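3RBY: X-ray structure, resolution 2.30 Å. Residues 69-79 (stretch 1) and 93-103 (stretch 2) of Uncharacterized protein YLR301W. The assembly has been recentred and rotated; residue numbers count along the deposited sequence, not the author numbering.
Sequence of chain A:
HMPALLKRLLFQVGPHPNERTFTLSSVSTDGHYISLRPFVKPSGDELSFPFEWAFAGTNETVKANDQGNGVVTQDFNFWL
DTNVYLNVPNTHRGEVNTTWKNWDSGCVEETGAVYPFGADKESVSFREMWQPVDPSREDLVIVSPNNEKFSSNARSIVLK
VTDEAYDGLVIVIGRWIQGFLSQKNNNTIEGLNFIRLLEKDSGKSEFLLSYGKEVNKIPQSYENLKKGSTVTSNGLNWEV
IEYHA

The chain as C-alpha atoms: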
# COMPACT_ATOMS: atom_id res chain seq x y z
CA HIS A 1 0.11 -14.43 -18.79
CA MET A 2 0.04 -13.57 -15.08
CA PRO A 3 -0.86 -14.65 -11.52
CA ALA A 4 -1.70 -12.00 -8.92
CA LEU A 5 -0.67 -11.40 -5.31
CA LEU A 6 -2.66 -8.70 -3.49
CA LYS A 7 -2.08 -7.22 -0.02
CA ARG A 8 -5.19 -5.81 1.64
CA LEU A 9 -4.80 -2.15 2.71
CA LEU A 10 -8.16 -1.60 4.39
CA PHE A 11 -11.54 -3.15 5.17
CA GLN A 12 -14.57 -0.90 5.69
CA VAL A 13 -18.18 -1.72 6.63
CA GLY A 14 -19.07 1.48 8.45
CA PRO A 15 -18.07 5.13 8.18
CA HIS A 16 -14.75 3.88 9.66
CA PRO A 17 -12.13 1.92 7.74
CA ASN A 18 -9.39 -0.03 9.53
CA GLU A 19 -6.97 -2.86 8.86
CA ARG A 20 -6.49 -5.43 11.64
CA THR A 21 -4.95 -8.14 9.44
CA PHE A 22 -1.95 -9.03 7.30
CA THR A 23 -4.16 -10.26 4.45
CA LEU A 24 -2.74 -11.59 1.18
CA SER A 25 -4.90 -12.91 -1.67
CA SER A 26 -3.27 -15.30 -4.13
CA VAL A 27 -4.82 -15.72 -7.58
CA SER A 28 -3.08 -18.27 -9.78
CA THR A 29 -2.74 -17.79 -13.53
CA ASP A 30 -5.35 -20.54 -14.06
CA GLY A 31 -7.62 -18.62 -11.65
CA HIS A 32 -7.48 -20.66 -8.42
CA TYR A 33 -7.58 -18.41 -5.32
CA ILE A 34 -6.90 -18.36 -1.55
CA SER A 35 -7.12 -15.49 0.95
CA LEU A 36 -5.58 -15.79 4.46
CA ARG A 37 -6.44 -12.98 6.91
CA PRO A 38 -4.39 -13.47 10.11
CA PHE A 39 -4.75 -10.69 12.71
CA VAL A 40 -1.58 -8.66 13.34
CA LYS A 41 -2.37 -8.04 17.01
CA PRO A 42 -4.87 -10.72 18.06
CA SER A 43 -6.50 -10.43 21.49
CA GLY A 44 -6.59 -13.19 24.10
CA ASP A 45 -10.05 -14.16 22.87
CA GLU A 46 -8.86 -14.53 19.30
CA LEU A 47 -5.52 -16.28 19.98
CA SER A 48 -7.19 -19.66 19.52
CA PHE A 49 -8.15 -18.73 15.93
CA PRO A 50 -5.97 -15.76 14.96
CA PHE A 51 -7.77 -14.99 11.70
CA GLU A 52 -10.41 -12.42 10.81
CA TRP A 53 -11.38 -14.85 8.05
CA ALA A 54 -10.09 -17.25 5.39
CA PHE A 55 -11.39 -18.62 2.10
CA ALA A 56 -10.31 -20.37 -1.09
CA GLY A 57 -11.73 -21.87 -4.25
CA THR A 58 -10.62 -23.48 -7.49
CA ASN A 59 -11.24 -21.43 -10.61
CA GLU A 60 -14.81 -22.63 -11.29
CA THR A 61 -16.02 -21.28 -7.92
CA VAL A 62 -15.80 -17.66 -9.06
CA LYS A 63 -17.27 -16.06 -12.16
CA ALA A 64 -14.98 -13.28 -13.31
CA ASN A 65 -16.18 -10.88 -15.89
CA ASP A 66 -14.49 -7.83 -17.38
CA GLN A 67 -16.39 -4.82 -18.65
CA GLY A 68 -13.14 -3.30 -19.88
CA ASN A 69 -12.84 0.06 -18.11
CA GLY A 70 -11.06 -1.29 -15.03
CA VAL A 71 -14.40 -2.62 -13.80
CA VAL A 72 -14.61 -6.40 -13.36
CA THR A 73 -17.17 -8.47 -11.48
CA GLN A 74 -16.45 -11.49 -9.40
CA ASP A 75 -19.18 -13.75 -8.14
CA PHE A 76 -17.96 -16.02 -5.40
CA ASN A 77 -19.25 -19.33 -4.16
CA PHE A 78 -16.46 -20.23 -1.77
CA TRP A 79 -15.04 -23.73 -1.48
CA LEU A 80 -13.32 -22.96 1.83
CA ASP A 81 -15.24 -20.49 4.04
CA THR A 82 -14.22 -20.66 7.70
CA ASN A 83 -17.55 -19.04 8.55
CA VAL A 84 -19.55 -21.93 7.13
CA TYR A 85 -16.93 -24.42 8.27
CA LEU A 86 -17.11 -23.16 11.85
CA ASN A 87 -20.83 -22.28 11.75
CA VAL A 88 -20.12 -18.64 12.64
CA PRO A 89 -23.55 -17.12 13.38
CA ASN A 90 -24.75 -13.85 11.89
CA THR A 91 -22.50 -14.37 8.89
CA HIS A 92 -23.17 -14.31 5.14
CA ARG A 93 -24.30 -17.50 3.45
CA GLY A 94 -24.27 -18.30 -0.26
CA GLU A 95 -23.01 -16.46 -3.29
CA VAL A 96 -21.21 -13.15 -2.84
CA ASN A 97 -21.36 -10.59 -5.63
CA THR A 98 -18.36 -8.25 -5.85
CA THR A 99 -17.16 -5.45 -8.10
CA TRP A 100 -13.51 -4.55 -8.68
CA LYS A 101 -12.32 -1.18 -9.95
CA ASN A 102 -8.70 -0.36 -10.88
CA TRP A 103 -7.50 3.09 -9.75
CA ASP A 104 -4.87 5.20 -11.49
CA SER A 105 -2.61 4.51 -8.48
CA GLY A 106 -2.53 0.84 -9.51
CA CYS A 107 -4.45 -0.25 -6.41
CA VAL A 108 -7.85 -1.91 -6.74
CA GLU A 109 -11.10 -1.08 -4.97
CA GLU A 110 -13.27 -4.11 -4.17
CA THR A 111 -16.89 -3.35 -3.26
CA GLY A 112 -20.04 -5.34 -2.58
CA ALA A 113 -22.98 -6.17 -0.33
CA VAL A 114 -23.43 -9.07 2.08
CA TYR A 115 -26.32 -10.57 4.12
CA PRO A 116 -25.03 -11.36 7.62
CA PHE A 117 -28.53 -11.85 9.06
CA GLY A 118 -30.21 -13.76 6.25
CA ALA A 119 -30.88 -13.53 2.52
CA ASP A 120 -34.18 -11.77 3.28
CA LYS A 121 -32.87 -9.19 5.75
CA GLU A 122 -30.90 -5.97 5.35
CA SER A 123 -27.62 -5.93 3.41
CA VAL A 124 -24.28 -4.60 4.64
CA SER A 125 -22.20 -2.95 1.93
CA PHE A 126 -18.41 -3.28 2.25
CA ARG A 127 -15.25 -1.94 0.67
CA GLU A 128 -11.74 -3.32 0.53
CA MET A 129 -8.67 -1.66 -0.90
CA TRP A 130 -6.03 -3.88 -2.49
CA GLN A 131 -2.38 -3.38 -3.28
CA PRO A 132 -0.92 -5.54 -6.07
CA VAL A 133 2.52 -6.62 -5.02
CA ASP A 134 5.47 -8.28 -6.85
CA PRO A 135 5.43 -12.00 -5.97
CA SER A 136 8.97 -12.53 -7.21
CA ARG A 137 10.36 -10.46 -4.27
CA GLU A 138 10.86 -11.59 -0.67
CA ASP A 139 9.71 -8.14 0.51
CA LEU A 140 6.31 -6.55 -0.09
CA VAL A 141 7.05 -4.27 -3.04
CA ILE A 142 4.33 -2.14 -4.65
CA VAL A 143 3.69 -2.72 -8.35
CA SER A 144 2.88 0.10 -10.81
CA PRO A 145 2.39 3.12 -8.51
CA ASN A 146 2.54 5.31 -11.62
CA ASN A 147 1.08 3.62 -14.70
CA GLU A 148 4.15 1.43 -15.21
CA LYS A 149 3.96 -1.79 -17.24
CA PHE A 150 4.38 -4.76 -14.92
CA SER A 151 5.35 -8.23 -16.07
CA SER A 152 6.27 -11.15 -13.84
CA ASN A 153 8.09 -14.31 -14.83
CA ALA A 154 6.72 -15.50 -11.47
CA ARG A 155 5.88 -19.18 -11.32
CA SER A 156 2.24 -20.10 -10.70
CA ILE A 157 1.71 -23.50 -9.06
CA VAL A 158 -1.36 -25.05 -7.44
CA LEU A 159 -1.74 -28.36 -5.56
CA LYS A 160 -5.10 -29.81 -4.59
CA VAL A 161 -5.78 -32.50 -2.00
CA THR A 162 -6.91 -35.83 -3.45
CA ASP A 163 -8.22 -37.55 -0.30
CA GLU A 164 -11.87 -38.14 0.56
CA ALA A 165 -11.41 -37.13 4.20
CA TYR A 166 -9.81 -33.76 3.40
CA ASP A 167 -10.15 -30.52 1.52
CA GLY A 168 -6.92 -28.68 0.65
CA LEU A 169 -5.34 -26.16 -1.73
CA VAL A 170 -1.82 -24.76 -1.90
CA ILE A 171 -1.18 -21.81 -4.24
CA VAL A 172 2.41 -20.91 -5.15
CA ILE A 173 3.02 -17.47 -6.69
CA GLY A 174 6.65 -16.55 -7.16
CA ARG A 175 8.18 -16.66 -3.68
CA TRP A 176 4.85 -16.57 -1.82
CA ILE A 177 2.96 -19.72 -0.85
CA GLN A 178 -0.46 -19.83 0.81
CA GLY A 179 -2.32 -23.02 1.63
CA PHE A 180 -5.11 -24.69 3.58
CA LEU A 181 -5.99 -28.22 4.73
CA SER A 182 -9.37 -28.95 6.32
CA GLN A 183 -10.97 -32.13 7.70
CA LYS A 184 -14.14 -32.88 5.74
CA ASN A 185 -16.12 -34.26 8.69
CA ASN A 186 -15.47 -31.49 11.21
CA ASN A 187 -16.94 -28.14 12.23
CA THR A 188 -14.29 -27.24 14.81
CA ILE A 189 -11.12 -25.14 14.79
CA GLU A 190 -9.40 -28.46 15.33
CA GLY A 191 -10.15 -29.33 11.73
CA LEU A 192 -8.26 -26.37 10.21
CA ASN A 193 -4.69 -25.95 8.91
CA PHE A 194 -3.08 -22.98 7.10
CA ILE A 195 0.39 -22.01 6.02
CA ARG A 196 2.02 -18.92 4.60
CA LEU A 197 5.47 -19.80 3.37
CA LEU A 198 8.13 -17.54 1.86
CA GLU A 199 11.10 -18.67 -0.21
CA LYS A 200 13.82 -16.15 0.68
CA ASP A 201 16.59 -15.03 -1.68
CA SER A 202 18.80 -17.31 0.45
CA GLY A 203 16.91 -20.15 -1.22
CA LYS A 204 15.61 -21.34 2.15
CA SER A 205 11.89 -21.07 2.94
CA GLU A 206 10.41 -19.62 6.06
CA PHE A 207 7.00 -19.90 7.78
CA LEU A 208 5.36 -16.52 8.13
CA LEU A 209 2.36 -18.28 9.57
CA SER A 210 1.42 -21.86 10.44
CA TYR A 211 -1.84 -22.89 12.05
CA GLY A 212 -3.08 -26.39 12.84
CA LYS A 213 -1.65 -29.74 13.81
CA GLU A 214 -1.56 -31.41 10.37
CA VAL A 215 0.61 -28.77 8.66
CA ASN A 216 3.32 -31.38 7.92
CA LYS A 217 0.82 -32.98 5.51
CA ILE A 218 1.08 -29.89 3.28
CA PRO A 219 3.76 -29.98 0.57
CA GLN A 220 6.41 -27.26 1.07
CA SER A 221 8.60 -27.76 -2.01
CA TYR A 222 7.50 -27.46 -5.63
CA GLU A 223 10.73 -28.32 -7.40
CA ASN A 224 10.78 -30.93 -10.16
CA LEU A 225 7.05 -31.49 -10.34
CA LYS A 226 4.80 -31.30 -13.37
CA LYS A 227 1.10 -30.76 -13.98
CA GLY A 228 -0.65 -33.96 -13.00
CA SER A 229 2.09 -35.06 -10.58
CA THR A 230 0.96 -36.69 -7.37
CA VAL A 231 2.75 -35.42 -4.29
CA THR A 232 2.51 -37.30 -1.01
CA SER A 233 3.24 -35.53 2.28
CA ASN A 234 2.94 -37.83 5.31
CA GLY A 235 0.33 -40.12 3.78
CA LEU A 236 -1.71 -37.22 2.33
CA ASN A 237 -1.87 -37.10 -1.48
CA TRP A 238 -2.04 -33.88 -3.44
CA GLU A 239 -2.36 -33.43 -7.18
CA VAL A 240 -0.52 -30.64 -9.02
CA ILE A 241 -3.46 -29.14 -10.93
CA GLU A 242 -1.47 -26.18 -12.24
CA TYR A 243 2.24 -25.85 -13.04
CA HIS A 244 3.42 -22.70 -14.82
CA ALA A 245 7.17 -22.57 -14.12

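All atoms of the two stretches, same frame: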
# COMPACT_ATOMS: atom_id res chain seq x y z
N ASN A 69 -13.29 -1.26 -18.55
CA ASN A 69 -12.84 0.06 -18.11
C ASN A 69 -12.13 0.06 -16.76
O ASN A 69 -12.01 1.10 -16.12
CB ASN A 69 -14.01 1.05 -18.10
CG ASN A 69 -15.29 0.45 -17.54
OD1 ASN A 69 -15.63 -0.70 -17.80
ND2 ASN A 69 -16.02 1.25 -16.77
N GLY A 70 -11.65 -1.11 -16.35
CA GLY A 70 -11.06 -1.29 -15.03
C GLY A 70 -12.07 -1.91 -14.08
O GLY A 70 -11.73 -2.30 -12.95
N VAL A 71 -13.32 -1.99 -14.55
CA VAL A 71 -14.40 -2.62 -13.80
C VAL A 71 -14.52 -4.11 -14.17
O VAL A 71 -14.76 -4.46 -15.34
CB VAL A 71 -15.74 -1.91 -14.04
CG1 VAL A 71 -16.81 -2.42 -13.07
CG2 VAL A 71 -15.56 -0.42 -13.90
N VAL A 72 -14.34 -4.99 -13.17
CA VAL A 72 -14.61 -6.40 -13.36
C VAL A 72 -15.45 -6.93 -12.20
O VAL A 72 -15.38 -6.42 -11.08
CB VAL A 72 -13.32 -7.24 -13.60
CG1 VAL A 72 -12.12 -6.33 -13.79
CG2 VAL A 72 -13.09 -8.25 -12.49
N THR A 73 -16.27 -7.93 -12.48
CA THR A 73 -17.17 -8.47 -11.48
C THR A 73 -16.69 -9.85 -11.10
O THR A 73 -16.20 -10.61 -11.93
CB THR A 73 -18.62 -8.59 -12.01
OG1 THR A 73 -18.63 -9.36 -13.23
CG2 THR A 73 -19.20 -7.20 -12.26
N GLN A 74 -16.85 -10.17 -9.83
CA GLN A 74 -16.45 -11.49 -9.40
C GLN A 74 -17.53 -12.02 -8.48
O GLN A 74 -17.86 -11.40 -7.45
CB GLN A 74 -15.08 -11.44 -8.71
CG GLN A 74 -13.97 -10.92 -9.62
CD GLN A 74 -12.58 -11.28 -9.09
OE1 GLN A 74 -12.29 -12.44 -8.83
NE2 GLN A 74 -11.74 -10.26 -8.90
N ASP A 75 -18.08 -13.16 -8.87
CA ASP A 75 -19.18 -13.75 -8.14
C ASP A 75 -18.68 -15.01 -7.48
O ASP A 75 -18.32 -15.98 -8.14
CB ASP A 75 -20.33 -13.97 -9.10
CG ASP A 75 -20.74 -12.68 -9.78
OD1 ASP A 75 -20.85 -12.64 -11.02
OD2 ASP A 75 -20.91 -11.67 -9.05
N PHE A 76 -18.60 -14.95 -6.15
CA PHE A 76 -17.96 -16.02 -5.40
C PHE A 76 -18.95 -16.99 -4.79
O PHE A 76 -19.93 -16.60 -4.16
CB PHE A 76 -17.11 -15.45 -4.26
CG PHE A 76 -15.88 -14.72 -4.72
CD1 PHE A 76 -15.91 -13.35 -4.92
CD2 PHE A 76 -14.69 -15.41 -4.95
CE1 PHE A 76 -14.78 -12.68 -5.35
CE2 PHE A 76 -13.55 -14.73 -5.38
CZ PHE A 76 -13.59 -13.37 -5.59
N ASN A 77 -18.66 -18.27 -4.98
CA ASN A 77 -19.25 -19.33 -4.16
C ASN A 77 -18.12 -20.14 -3.54
O ASN A 77 -17.64 -21.11 -4.13
CB ASN A 77 -20.19 -20.21 -4.98
CG ASN A 77 -21.48 -19.49 -5.35
OD1 ASN A 77 -21.60 -18.95 -6.45
ND2 ASN A 77 -22.43 -19.45 -4.41
N PHE A 78 -17.69 -19.72 -2.36
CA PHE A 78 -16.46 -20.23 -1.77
C PHE A 78 -16.43 -21.75 -1.57
O PHE A 78 -17.43 -22.38 -1.23
CB PHE A 78 -16.19 -19.53 -0.43
CG PHE A 78 -16.11 -18.03 -0.57
CD1 PHE A 78 -17.06 -17.21 0.02
CD2 PHE A 78 -15.10 -17.45 -1.32
CE1 PHE A 78 -16.99 -15.83 -0.12
CE2 PHE A 78 -15.02 -16.08 -1.47
CZ PHE A 78 -15.97 -15.26 -0.87
N TRP A 79 -15.26 -22.33 -1.81
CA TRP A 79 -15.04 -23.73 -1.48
C TRP A 79 -14.72 -23.82 0.02
O TRP A 79 -15.45 -24.45 0.80
CB TRP A 79 -13.87 -24.27 -2.31
CG TRP A 79 -13.58 -25.72 -2.10
CD1 TRP A 79 -14.46 -26.68 -1.68
CD2 TRP A 79 -12.32 -26.37 -2.26
NE1 TRP A 79 -13.82 -27.89 -1.58
CE2 TRP A 79 -12.51 -27.73 -1.94
CE3 TRP A 79 -11.05 -25.95 -2.66
CZ2 TRP A 79 -11.47 -28.67 -2.00
CZ3 TRP A 79 -10.02 -26.87 -2.73
CH2 TRP A 79 -10.24 -28.22 -2.40
N ARG A 93 -24.21 -16.16 4.02
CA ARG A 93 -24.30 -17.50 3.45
C ARG A 93 -24.62 -17.40 1.96
O ARG A 93 -25.44 -16.57 1.55
CB ARG A 93 -25.35 -18.34 4.16
CG ARG A 93 -24.99 -18.75 5.59
CD ARG A 93 -23.61 -19.40 5.68
NE ARG A 93 -22.85 -18.90 6.82
CZ ARG A 93 -22.66 -19.58 7.95
NH1 ARG A 93 -23.17 -20.80 8.07
NH2 ARG A 93 -21.95 -19.07 8.94
N GLY A 94 -23.97 -18.24 1.16
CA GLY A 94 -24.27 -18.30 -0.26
C GLY A 94 -23.42 -17.38 -1.11
O GLY A 94 -22.39 -16.85 -0.66
N GLU A 95 -23.83 -17.17 -2.34
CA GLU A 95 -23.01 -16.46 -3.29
C GLU A 95 -22.70 -15.06 -2.77
O GLU A 95 -23.52 -14.47 -2.03
CB GLU A 95 -23.72 -16.39 -4.65
CG GLU A 95 -23.07 -15.49 -5.67
CD GLU A 95 -23.57 -15.79 -7.09
OE1 GLU A 95 -24.01 -14.86 -7.81
OE2 GLU A 95 -23.51 -16.97 -7.50
N VAL A 96 -21.52 -14.55 -3.11
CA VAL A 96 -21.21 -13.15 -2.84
C VAL A 96 -20.89 -12.44 -4.14
O VAL A 96 -20.01 -12.87 -4.89
CB VAL A 96 -20.01 -12.98 -1.90
CG1 VAL A 96 -19.77 -11.49 -1.64
CG2 VAL A 96 -20.25 -13.73 -0.59
N ASN A 97 -21.59 -11.34 -4.40
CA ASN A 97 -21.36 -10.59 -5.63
C ASN A 97 -20.47 -9.36 -5.41
O ASN A 97 -20.85 -8.45 -4.65
CB ASN A 97 -22.70 -10.19 -6.24
CG ASN A 97 -23.56 -11.40 -6.54
OD1 ASN A 97 -23.32 -12.12 -7.52
ND2 ASN A 97 -24.56 -11.65 -5.70
N THR A 98 -19.31 -9.34 -6.06
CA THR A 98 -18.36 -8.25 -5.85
C THR A 98 -18.00 -7.53 -7.14
O THR A 98 -18.07 -8.10 -8.24
CB THR A 98 -17.05 -8.72 -5.16
OG1 THR A 98 -16.28 -9.51 -6.08
CG2 THR A 98 -17.37 -9.54 -3.90
N THR A 99 -17.59 -6.28 -6.99
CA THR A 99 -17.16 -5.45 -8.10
C THR A 99 -15.76 -4.92 -7.80
O THR A 99 -15.49 -4.46 -6.69
CB THR A 99 -18.11 -4.26 -8.31
OG1 THR A 99 -19.42 -4.76 -8.63
CG2 THR A 99 -17.63 -3.38 -9.44
N TRP A 100 -14.90 -4.96 -8.81
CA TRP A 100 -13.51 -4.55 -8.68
C TRP A 100 -13.17 -3.43 -9.65
O TRP A 100 -13.41 -3.54 -10.85
CB TRP A 100 -12.60 -5.76 -8.94
CG TRP A 100 -12.83 -6.85 -7.94
CD1 TRP A 100 -13.94 -7.65 -7.83
CD2 TRP A 100 -11.93 -7.27 -6.90
NE1 TRP A 100 -13.78 -8.54 -6.79
CE2 TRP A 100 -12.56 -8.32 -6.20
CE3 TRP A 100 -10.65 -6.86 -6.50
CZ2 TRP A 100 -11.95 -8.97 -5.12
CZ3 TRP A 100 -10.05 -7.51 -5.42
CH2 TRP A 100 -10.71 -8.55 -4.74
N LYS A 101 -12.60 -2.35 -9.13
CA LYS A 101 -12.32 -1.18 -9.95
C LYS A 101 -10.86 -0.75 -9.78
O LYS A 101 -10.46 -0.36 -8.68
CB LYS A 101 -13.24 -0.01 -9.55
CG LYS A 101 -14.75 -0.21 -9.83
CD LYS A 101 -15.61 0.54 -8.78
CE LYS A 101 -16.84 1.24 -9.38
NZ LYS A 101 -16.52 2.58 -9.98
N ASN A 102 -10.08 -0.84 -10.86
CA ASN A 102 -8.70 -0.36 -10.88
C ASN A 102 -8.63 1.16 -10.71
O ASN A 102 -9.38 1.90 -11.37
CB ASN A 102 -8.00 -0.74 -12.19
CG ASN A 102 -7.75 -2.24 -12.32
OD1 ASN A 102 -7.53 -2.94 -11.33
ND2 ASN A 102 -7.77 -2.73 -13.55
N TRP A 103 -7.74 1.64 -9.84
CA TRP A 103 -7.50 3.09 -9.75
C TRP A 103 -6.24 3.46 -10.51
O TRP A 103 -5.40 2.59 -10.79
CB TRP A 103 -7.34 3.53 -8.30
CG TRP A 103 -8.60 3.48 -7.53
CD1 TRP A 103 -9.82 3.12 -8.00
CD2 TRP A 103 -8.77 3.78 -6.14
NE1 TRP A 103 -10.75 3.18 -6.98
CE2 TRP A 103 -10.13 3.59 -5.83
CE3 TRP A 103 -7.90 4.20 -5.12
CZ2 TRP A 103 -10.64 3.80 -4.54
CZ3 TRP A 103 -8.41 4.41 -3.85
CH2 TRP A 103 -9.77 4.21 -3.57
O HOH W 1 -20.10 -18.59 -0.80

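Strands 71-76 and 96-102 run antiparallel, their N-to-C directions 154° apart and their axes approaching to 4.7 Å. CA-CA distances alternate along the register: 5.2 Å for the hydrogen-bonded pair Val-72 and Trp-100, 4.5 Å for the non-hydrogen-bonded pair Thr-73 and Thr-99. The hydrogen-bonded pairs exchange bonds in both directions. Val-72 N donates to Trp-100 O (2.9 Å) and Trp-100 N to Val-72 O (2.7 Å); Gln-74 N reaches Thr-98 O and Thr-98 N reaches Gln-74 O, both at 2.9 Å; Phe-76 N to Val-96 O and Val-96 N to Phe-76 O both measure 2.8 Å. N-H...O angles of 152-169° support these assignments. The ladder extends through Asn-102 N to Gly-70 O (3.0 Å), and beyond its other end a water bridges Phe-78 N (3.1 Å) and Gly-94 O (2.9 Å). Gly-70, with phi/psi of 99/-9°, suits glycine: a CB would jam against the preceding carbonyl and lie 3.5 Å from Asn-102 CB.

The contact buries 781 Å², summed over both stretches. Val-72, Gln-74, Phe-76, Val-96, Thr-98 and Trp-100 share one face. Here Thr-98, in the p rotamer, turns OG1 back to donate to Gln-74 O (2.8 Å), while Trp-100 NE1 donates to Thr-98 OG1 (2.8 Å). A small hydroxyl thus both donates and accepts within a buried site. Thr-98 OG1 also meets the edge of the Phe-76 ring, 3.6 Å from CE1. Gln-74 NE2 lies over one face of the Trp-100 indole, which has the largest area covered by the opposing stretch. Phe-78 CE1 adds an apolar contact with Val-96 CG2 at 3.9 Å.

On the other face, beta-branched Val-71 and Thr-99 pack diagonally, CG1 to CG2 at 3.8 Å. Farther along, Asp-75 OD2 approaches Asn-97 OD1 to 2.9 Å.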